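Local coordinates for protein pectate lyase (Paenibacillus sp. 0602, PDB 5GT5) that cleaves polygalacturonate and pectins of varied methyl esterification from within the chain by elimination, probably with calcium as cofactor, at residues 34-39 against 58-63; 52-57 against 110-115; 322-327 against 344-349. The protein carries 1 engineered substitution. All blocks are in the same frame, centred on the assembly; numbering follows the deposited sequence.

Interaction 1 (34-39 against 58-63); sequences YNATDL and LNLGWN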
loop_
_atom_site.group_PDB
_atom_site.type_symbol
_atom_site.label_atom_id
_atom_site.label_comp_id
_atom_site.label_asym_id
_atom_site.label_seq_id
_atom_site.Cartn_x
_atom_site.Cartn_y
_atom_site.Cartn_z
ATOM N N TYR A 34 11.122 26.498 10.403
ATOM C CA TYR A 34 11.112 27.444 11.522
ATOM C C TYR A 34 9.856 28.274 11.562
ATOM O O TYR A 34 9.546 28.887 12.587
ATOM C CB TYR A 34 12.321 28.380 11.426
ATOM C CG TYR A 34 13.645 27.656 11.456
ATOM C CD1 TYR A 34 14.261 27.204 10.278
ATOM C CD2 TYR A 34 14.299 27.426 12.658
ATOM C CE1 TYR A 34 15.496 26.525 10.319
ATOM C CE2 TYR A 34 15.506 26.743 12.700
ATOM C CZ TYR A 34 16.098 26.302 11.536
ATOM O OH TYR A 34 17.300 25.635 11.579
ATOM N N ASN A 35 9.123 28.300 10.456
ATOM C CA ASN A 35 7.945 29.132 10.334
ATOM C C ASN A 35 7.011 28.562 9.291
ATOM O O ASN A 35 7.330 27.540 8.669
ATOM C CB ASN A 35 8.363 30.578 10.028
ATOM C CG ASN A 35 9.124 30.701 8.734
ATOM O OD1 ASN A 35 8.702 30.203 7.697
ATOM N ND2 ASN A 35 10.268 31.389 8.789
ATOM N N ALA A 36 5.858 29.195 9.122
ATOM C CA ALA A 36 4.819 28.678 8.235
ATOM C C ALA A 36 5.258 28.657 6.775
ATOM O O ALA A 36 4.873 27.766 6.020
ATOM C CB ALA A 36 3.546 29.481 8.375
ATOM N N THR A 37 6.059 29.642 6.361
ATOM C CA THR A 37 6.517 29.665 4.964
ATOM C C THR A 37 7.427 28.482 4.645
ATOM O O THR A 37 7.256 27.841 3.607
ATOM C CB THR A 37 7.237 30.967 4.649
ATOM O OG1 THR A 37 6.361 32.062 4.946
ATOM C CG2 THR A 37 7.613 31.028 3.168
ATOM N N ASP A 38 8.357 28.180 5.547
ATOM C CA ASP A 38 9.192 26.986 5.426
ATOM C C ASP A 38 8.322 25.753 5.307
ATOM O O ASP A 38 8.585 24.891 4.477
ATOM C CB ASP A 38 10.101 26.784 6.641
ATOM C CG ASP A 38 11.111 27.900 6.836
ATOM O OD1 ASP A 38 11.477 28.628 5.867
ATOM O OD2 ASP A 38 11.550 28.018 7.999
ATOM N N LEU A 39 7.262 25.661 6.110
ATOM C CA LEU A 39 6.414 24.479 6.055
ATOM C C LEU A 39 5.678 24.403 4.714
ATOM O O LEU A 39 5.559 23.322 4.109
ATOM C CB LEU A 39 5.403 24.509 7.192
ATOM C CG LEU A 39 4.612 23.201 7.389
ATOM C CD1 LEU A 39 5.538 22.050 7.729
ATOM C CD2 LEU A 39 3.574 23.374 8.517
ATOM N N LEU A 58 4.877 26.042 16.099
ATOM C CA LEU A 58 4.355 26.749 14.933
ATOM C C LEU A 58 2.942 27.240 15.155
ATOM O O LEU A 58 2.037 26.471 15.565
ATOM C CB LEU A 58 4.393 25.866 13.679
ATOM C CG LEU A 58 5.771 25.394 13.191
ATOM C CD1 LEU A 58 5.590 24.487 11.997
ATOM C CD2 LEU A 58 6.636 26.606 12.825
ATOM N N ASN A 59 2.733 28.529 14.905
ATOM C CA ASN A 59 1.420 29.159 15.014
ATOM C C ASN A 59 0.906 29.365 13.616
ATOM O O ASN A 59 1.353 30.271 12.893
ATOM C CB ASN A 59 1.587 30.486 15.753
ATOM C CG ASN A 59 2.027 30.265 17.160
ATOM O OD1 ASN A 59 1.357 29.561 17.895
ATOM N ND2 ASN A 59 3.192 30.789 17.526
ATOM N N LEU A 60 -0.004 28.486 13.205
ATOM C CA LEU A 60 -0.285 28.298 11.788
ATOM C C LEU A 60 -1.669 28.788 11.337
ATOM O O LEU A 60 -2.171 28.406 10.282
ATOM C CB LEU A 60 -0.076 26.812 11.416
ATOM C CG LEU A 60 1.319 26.260 11.686
ATOM C CD1 LEU A 60 1.364 24.772 11.361
ATOM C CD2 LEU A 60 2.370 27.033 10.862
ATOM N N GLY A 61 -2.295 29.649 12.137
ATOM C CA GLY A 61 -3.587 30.195 11.736
ATOM C C GLY A 61 -3.514 31.081 10.506
ATOM O O GLY A 61 -2.510 31.774 10.290
ATOM N N TRP A 62 -4.581 31.073 9.714
ATOM C CA TRP A 62 -4.585 31.752 8.411
ATOM C C TRP A 62 -4.289 33.252 8.512
ATOM O O TRP A 62 -3.649 33.800 7.616
ATOM C CB TRP A 62 -5.921 31.510 7.729
ATOM C CG TRP A 62 -6.005 32.014 6.347
ATOM C CD1 TRP A 62 -6.692 33.112 5.929
ATOM C CD2 TRP A 62 -5.405 31.439 5.188
ATOM N NE1 TRP A 62 -6.567 33.247 4.561
ATOM C CE2 TRP A 62 -5.771 32.230 4.091
ATOM C CE3 TRP A 62 -4.581 30.320 4.967
ATOM C CZ2 TRP A 62 -5.343 31.951 2.790
ATOM C CZ3 TRP A 62 -4.171 30.042 3.685
ATOM C CH2 TRP A 62 -4.553 30.852 2.609
ATOM N N ASN A 63 -4.724 33.905 9.595
ATOM C CA ASN A 63 -4.459 35.342 9.782
ATOM C C ASN A 63 -3.132 35.707 10.439
ATOM O O ASN A 63 -2.781 36.890 10.495
ATOM C CB ASN A 63 -5.587 35.990 10.599
ATOM C CG ASN A 63 -6.935 35.797 9.973
ATOM O OD1 ASN A 63 -7.066 35.772 8.744
ATOM N ND2 ASN A 63 -7.964 35.665 10.810
#
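Tyr34 meets Leu58 through its backbone rather than its ring: the carbonyl O of Tyr34 lies 3.7 Å from Leu58 CD2, and the phenol ring has Asp38 OD2 at its edge and in its plane. That same oxygen uses its anti lone pair to accept a hydrogen bond from Tyr34 N. The next residue, Asn35, holds the N-cap position of helix 36-43, its OD1 accepting from Asp38 N at 3.0 Å in a nearly straight bond (172°). Asp38 is thus tied twice to the residues before the helix, by its backbone N to Asn35 and by its carboxylate to Tyr34.

The rest of the contact is apolar. Leu58 splits its methyls, CD2 serving the backbone of Tyr34 and Asn35 while CD1 faces Leu39 CD2 at 4.2 Å. Leu39 CD2 also touches Leu60 CD1 at 3.9 Å, the two side chains crossing at about a right angle. A chi1 of -170° sets Leu39 CG anti to the backbone N, and CD2 beyond it is the methyl that meets both leucines. Leu60 CD2 packs against Ala36 CB at 3.7 Å.

Val33 of strand 30-33, Phe74 of strand 74-76 and Ile94 of strand 92-97 complete this cluster, which seats helix 36-43 over the N-terminal end of the parallel beta-helix.

Interaction 2 (52-57 against 110-115); sequences VEIMND and SKIKHA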
loop_
_atom_site.group_PDB
_atom_site.type_symbol
_atom_site.label_atom_id
_atom_site.label_comp_id
_atom_site.label_asym_id
_atom_site.label_seq_id
_atom_site.Cartn_x
_atom_site.Cartn_y
_atom_site.Cartn_z
ATOM N N VAL A 52 10.842 16.386 7.041
ATOM C CA VAL A 52 10.552 17.718 7.547
ATOM C C VAL A 52 10.827 17.728 9.060
ATOM O O VAL A 52 10.152 16.997 9.820
ATOM C CB VAL A 52 9.079 18.127 7.256
ATOM C CG1 VAL A 52 8.783 19.478 7.931
ATOM C CG2 VAL A 52 8.821 18.190 5.736
ATOM N N GLU A 53 11.833 18.504 9.506
ATOM C CA GLU A 53 12.098 18.693 10.922
ATOM C C GLU A 53 11.510 20.023 11.357
ATOM O O GLU A 53 11.980 21.089 10.954
ATOM C CB GLU A 53 13.590 18.655 11.258
ATOM C CG GLU A 53 13.785 18.668 12.800
ATOM C CD GLU A 53 15.221 18.702 13.247
ATOM O OE1 GLU A 53 16.130 18.491 12.427
ATOM O OE2 GLU A 53 15.429 18.931 14.456
ATOM N N ILE A 54 10.461 19.955 12.171
ATOM C CA ILE A 54 9.864 21.137 12.785
ATOM C C ILE A 54 10.798 21.565 13.921
ATOM O O ILE A 54 11.120 20.765 14.790
ATOM C CB ILE A 54 8.484 20.781 13.369
ATOM C CG1 ILE A 54 7.612 20.136 12.285
ATOM C CG2 ILE A 54 7.807 21.995 14.029
ATOM C CD1 ILE A 54 7.338 21.054 11.150
ATOM N N MET A 55 11.264 22.808 13.900
ATOM C CA MET A 55 12.342 23.231 14.791
ATOM C C MET A 55 11.844 23.901 16.067
ATOM O O MET A 55 12.592 24.007 17.050
ATOM C CB MET A 55 13.273 24.213 14.042
ATOM C CG MET A 55 13.870 23.644 12.734
ATOM S SD MET A 55 14.762 22.125 12.997
ATOM C CE MET A 55 16.193 22.762 13.908
ATOM N N ASN A 56 10.611 24.380 16.034
ATOM C CA ASN A 56 10.039 25.122 17.159
ATOM C C ASN A 56 8.525 25.072 17.050
ATOM O O ASN A 56 7.999 24.597 16.038
ATOM C CB ASN A 56 10.553 26.575 17.167
ATOM C CG ASN A 56 10.539 27.222 15.776
ATOM O OD1 ASN A 56 11.596 27.409 15.182
ATOM N ND2 ASN A 56 9.358 27.564 15.254
ATOM N N ASP A 57 7.812 25.543 18.067
ATOM C CA ASP A 57 6.364 25.638 17.963
ATOM C C ASP A 57 5.968 26.451 16.735
ATOM O O ASP A 57 6.641 27.437 16.387
ATOM C CB ASP A 57 5.731 26.311 19.195
ATOM C CG ASP A 57 5.937 25.543 20.493
ATOM O OD1 ASP A 57 6.379 24.380 20.465
ATOM O OD2 ASP A 57 5.658 26.137 21.576
ATOM N N SER A 110 7.752 19.899 19.619
ATOM C CA SER A 110 7.175 21.166 19.189
ATOM C C SER A 110 5.672 21.047 18.954
ATOM O O SER A 110 5.155 19.977 18.605
ATOM C CB SER A 110 7.832 21.637 17.890
ATOM O OG SER A 110 9.208 21.996 18.115
ATOM N N LYS A 111 4.984 22.166 19.127
ATOM C CA LYS A 111 3.526 22.259 18.993
ATOM C C LYS A 111 3.105 22.778 17.629
ATOM O O LYS A 111 3.748 23.681 17.059
ATOM C CB LYS A 111 2.939 23.179 20.070
ATOM C CG LYS A 111 3.138 22.671 21.484
ATOM C CD LYS A 111 2.605 23.678 22.490
ATOM C CE LYS A 111 2.950 23.246 23.899
ATOM N NZ LYS A 111 2.229 24.072 24.901
ATOM N N ILE A 112 2.031 22.209 17.105
ATOM C CA ILE A 112 1.369 22.650 15.880
ATOM C C ILE A 112 0.032 23.241 16.302
ATOM O O ILE A 112 -0.830 22.500 16.798
ATOM C CB ILE A 112 1.096 21.457 14.940
ATOM C CG1 ILE A 112 2.410 20.733 14.581
ATOM C CG2 ILE A 112 0.357 21.891 13.668
ATOM C CD1 ILE A 112 3.383 21.593 13.847
ATOM N N LYS A 113 -0.148 24.550 16.137
ATOM C CA LYS A 113 -1.329 25.266 16.647
ATOM C C LYS A 113 -2.108 25.949 15.543
ATOM O O LYS A 113 -1.522 26.476 14.592
ATOM C CB LYS A 113 -0.911 26.308 17.686
ATOM C CG LYS A 113 -0.324 25.720 18.954
ATOM C CD LYS A 113 -0.181 26.813 20.045
ATOM C CE LYS A 113 1.155 27.492 19.952
ATOM N NZ LYS A 113 1.158 28.881 20.567
ATOM N N HIS A 114 -3.438 25.919 15.670
ATOM C CA HIS A 114 -4.352 26.701 14.827
ATOM C C HIS A 114 -4.448 26.168 13.433
ATOM O O HIS A 114 -4.797 26.902 12.506
ATOM C CB HIS A 114 -4.013 28.209 14.827
ATOM C CG HIS A 114 -3.693 28.716 16.194
ATOM N ND1 HIS A 114 -2.743 29.692 16.432
ATOM C CD2 HIS A 114 -4.129 28.296 17.403
ATOM C CE1 HIS A 114 -2.650 29.883 17.743
ATOM N NE2 HIS A 114 -3.487 29.059 18.350
ATOM N N ALA A 115 -4.161 24.877 13.271
ATOM C CA ALA A 115 -4.251 24.260 11.934
ATOM C C ALA A 115 -4.622 22.800 11.951
ATOM O O ALA A 115 -4.146 22.032 12.789
ATOM C CB ALA A 115 -2.974 24.456 11.100
HETATM O O HOH W 1 3.552 27.838 21.748
HETATM O O HOH W 2 9.632 23.713 20.398
#
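Asp57 and Lys111 lie side by side and point the same way where two successive coils of the parallel beta-helix meet. The carboxylate of Asp57 runs beside the aliphatic part of the lysine, OD1 lying 3.7 Å from Lys111 CB. Asp57 CG stands anti to the carbonyl carbon (chi1 -63°), beside the backbone N, and from there OD1 accepts a hydrogen bond from Lys111 N at 2.9 Å. The donor comes from above the carboxylate plane, 47° out of it. The two charged ends do not touch: Asp57 OD2 and Lys111 NZ are 5.2 Å apart, near enough that the charges would probably still attract. One water donates to Asp57 OD2 and bonds weakly with Lys113 NZ, whereas a second joins Ser110 OG to Asp57 OD1, the latter bond weak.

Next to these polar groups, Ser110 tucks its OG against the backbone of Asn56, 3.3 Å from Asn56 C. Its CB rests on Ile54 CG2, which faces Ile112 CD1 more loosely. Ile54 also packs on Val33 and Leu39, linking the contact to strand 30-33 and helix 36-43.

Asn56 ND2 donates to Tyr34 O and also to Asp57 O at 2.9 Å, the latter in the plane of the asparagine amide although the donor stands above the plane of the Asp57 carbonyl.

Interaction 3 (322-327 against 344-349); sequences TSNGAI and VQYPVR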
loop_
_atom_site.group_PDB
_atom_site.type_symbol
_atom_site.label_atom_id
_atom_site.label_comp_id
_atom_site.label_asym_id
_atom_site.label_seq_id
_atom_site.Cartn_x
_atom_site.Cartn_y
_atom_site.Cartn_z
ATOM N N THR A 322 -20.687 12.115 27.033
ATOM C CA THR A 322 -20.828 10.800 26.410
ATOM C C THR A 322 -19.774 9.933 27.056
ATOM O O THR A 322 -18.709 10.434 27.450
ATOM C CB THR A 322 -20.633 10.928 24.904
ATOM O OG1 THR A 322 -21.725 11.725 24.416
ATOM C CG2 THR A 322 -20.638 9.567 24.184
ATOM N N SER A 323 -20.089 8.654 27.246
ATOM C CA SER A 323 -19.201 7.745 27.985
ATOM C C SER A 323 -19.065 6.430 27.258
ATOM O O SER A 323 -19.526 5.386 27.725
ATOM C CB SER A 323 -19.746 7.554 29.411
ATOM O OG SER A 323 -18.783 6.967 30.269
ATOM N N ASN A 324 -18.450 6.509 26.077
ATOM C CA ASN A 324 -18.234 5.363 25.224
ATOM C C ASN A 324 -16.768 5.009 25.147
ATOM O O ASN A 324 -15.911 5.827 25.454
ATOM C CB ASN A 324 -18.727 5.626 23.803
ATOM C CG ASN A 324 -20.245 5.749 23.698
ATOM O OD1 ASN A 324 -21.001 5.361 24.610
ATOM N ND2 ASN A 324 -20.700 6.306 22.559
ATOM N N GLY A 325 -16.476 3.802 24.717
ATOM C CA GLY A 325 -15.108 3.346 24.518
ATOM C C GLY A 325 -14.844 2.997 23.061
ATOM O O GLY A 325 -14.719 3.893 22.209
ATOM N N ALA A 326 -14.754 1.704 22.763
ATOM C CA ALA A 326 -14.537 1.210 21.398
ATOM C C ALA A 326 -15.883 0.861 20.770
ATOM O O ALA A 326 -16.789 0.320 21.445
ATOM C CB ALA A 326 -13.628 -0.044 21.441
ATOM N N ILE A 327 -16.039 1.182 19.487
ATOM C CA ILE A 327 -17.315 1.011 18.791
ATOM C C ILE A 327 -17.049 0.376 17.430
ATOM O O ILE A 327 -16.300 0.931 16.617
ATOM C CB ILE A 327 -18.008 2.378 18.568
ATOM C CG1 ILE A 327 -18.186 3.117 19.896
ATOM C CG2 ILE A 327 -19.403 2.152 17.966
ATOM C CD1 ILE A 327 -17.220 4.258 20.109
ATOM N N VAL A 344 -15.507 4.517 32.019
ATOM C CA VAL A 344 -16.242 4.551 30.757
ATOM C C VAL A 344 -17.462 3.656 30.927
ATOM O O VAL A 344 -17.324 2.454 31.173
ATOM C CB VAL A 344 -15.366 4.044 29.588
ATOM C CG1 VAL A 344 -16.198 3.952 28.311
ATOM C CG2 VAL A 344 -14.141 4.976 29.379
ATOM N N GLN A 345 -18.651 4.234 30.824
ATOM C CA GLN A 345 -19.875 3.484 31.129
ATOM C C GLN A 345 -20.208 2.418 30.077
ATOM O O GLN A 345 -20.724 1.336 30.409
ATOM C CB GLN A 345 -21.044 4.447 31.303
ATOM C CG GLN A 345 -22.338 3.705 31.780
ATOM C CD GLN A 345 -23.410 4.649 32.277
ATOM O OE1 GLN A 345 -23.166 5.833 32.499
ATOM N NE2 GLN A 345 -24.608 4.117 32.480
ATOM N N TYR A 346 -19.943 2.724 28.806
ATOM C CA TYR A 346 -20.299 1.831 27.704
ATOM C C TYR A 346 -19.042 1.553 26.909
ATOM O O TYR A 346 -18.857 2.071 25.811
ATOM C CB TYR A 346 -21.376 2.452 26.800
ATOM C CG TYR A 346 -22.647 2.813 27.545
ATOM C CD1 TYR A 346 -23.553 1.828 27.897
ATOM C CD2 TYR A 346 -22.928 4.129 27.893
ATOM C CE1 TYR A 346 -24.722 2.153 28.596
ATOM C CE2 TYR A 346 -24.091 4.464 28.579
ATOM C CZ TYR A 346 -24.978 3.470 28.917
ATOM O OH TYR A 346 -26.133 3.813 29.591
ATOM N N PRO A 347 -18.146 0.728 27.450
ATOM C CA PRO A 347 -16.827 0.565 26.820
ATOM C C PRO A 347 -16.809 -0.178 25.488
ATOM O O PRO A 347 -15.815 -0.064 24.766
ATOM C CB PRO A 347 -16.042 -0.243 27.865
ATOM C CG PRO A 347 -17.136 -0.989 28.655
ATOM C CD PRO A 347 -18.277 -0.008 28.726
ATOM N N VAL A 348 -17.852 -0.943 25.200
ATOM C CA VAL A 348 -17.840 -1.859 24.070
ATOM C C VAL A 348 -19.192 -1.756 23.379
ATOM O O VAL A 348 -20.202 -2.251 23.896
ATOM C CB VAL A 348 -17.592 -3.335 24.538
ATOM C CG1 VAL A 348 -17.463 -4.261 23.312
ATOM C CG2 VAL A 348 -16.328 -3.454 25.388
ATOM N N ARG A 349 -19.234 -1.134 22.207
ATOM C CA ARG A 349 -20.502 -0.938 21.493
ATOM C C ARG A 349 -20.421 -1.525 20.107
ATOM O O ARG A 349 -19.360 -1.515 19.463
ATOM C CB ARG A 349 -20.869 0.550 21.416
ATOM C CG ARG A 349 -21.175 1.156 22.766
ATOM C CD ARG A 349 -21.573 2.612 22.635
ATOM N NE ARG A 349 -22.932 2.716 22.159
ATOM C CZ ARG A 349 -24.006 2.661 22.951
ATOM N NH1 ARG A 349 -23.869 2.549 24.268
ATOM N NH2 ARG A 349 -25.220 2.735 22.425
HETATM O O HOH W 3 -18.217 2.131 23.355
#
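Ala326 O is held by two hydrogen bonds, one from Arg349 N at 2.9 Å and one from a water, and Val348 CA adds a C-H...O contact. The same water accepts from Gly325 N, which also makes a weak direct bond to Tyr346 O. Ala326 N donates to Pro347 O from above the carbonyl plane.

At the other end, Ser323 OG stands anti to its own backbone N (chi1 -165°) and accepts from Gln345 N at 2.8 Å, almost straight at 172°. The carbonyl of Ser323 takes Tyr346 N at 2.9 Å, and this O also lies at the edge of the tyrosine ring. An alanine at Ser323 would probably leave Gln345 N without this acceptor and the residues ahead of strand 346-349 tied to this segment mainly by the backbone bond from Tyr346 N.

On the face shared by Asn324, Tyr346, Ile327 and Arg349, Asn324 OD1 lies 3.4 Å from Arg349 CD, with the amide and guanidinium planes only 20° apart. Both polar groups have further partners: Asn324 ND2 bonds Asp275, and Arg349 NE bonds Gln352. Ile327 runs beside the arginine, its CG1 4.0 Å from Arg349 CB. Val344 CG1 presses on the carbonyl carbon of Asn324 at 3.4 Å.

Ala326 and Val348 point to the other face, where both meet Ile364. Parallel strands stacked coil upon coil in this way build the right-handed parallel beta-helix of polysaccharide lyase family 1.

Overall arrangement
Interactions 1 and 2 form one continuous region, their centres about 8 Å apart. Strand 58-59 of the first pairs in parallel with strand 111-113 of the second, with probable hydrogen bonds from Leu58 N to Lys111 O (2.8 Å) and from Leu60 N to Lys113 O (2.9 Å). Interaction 3 lies on the opposite side of the chain's centre, its own centre about 37 Å from that of interaction 1 and about 32 Å from that of interaction 2. It is also the contact nearest the probable catalytic centre: the Ile327 side chain is about 5 Å from that of Arg276, the likely active-site arginine. The Ile112 side chain stays about 12 Å from that of Asp152, a probable calcium ligand.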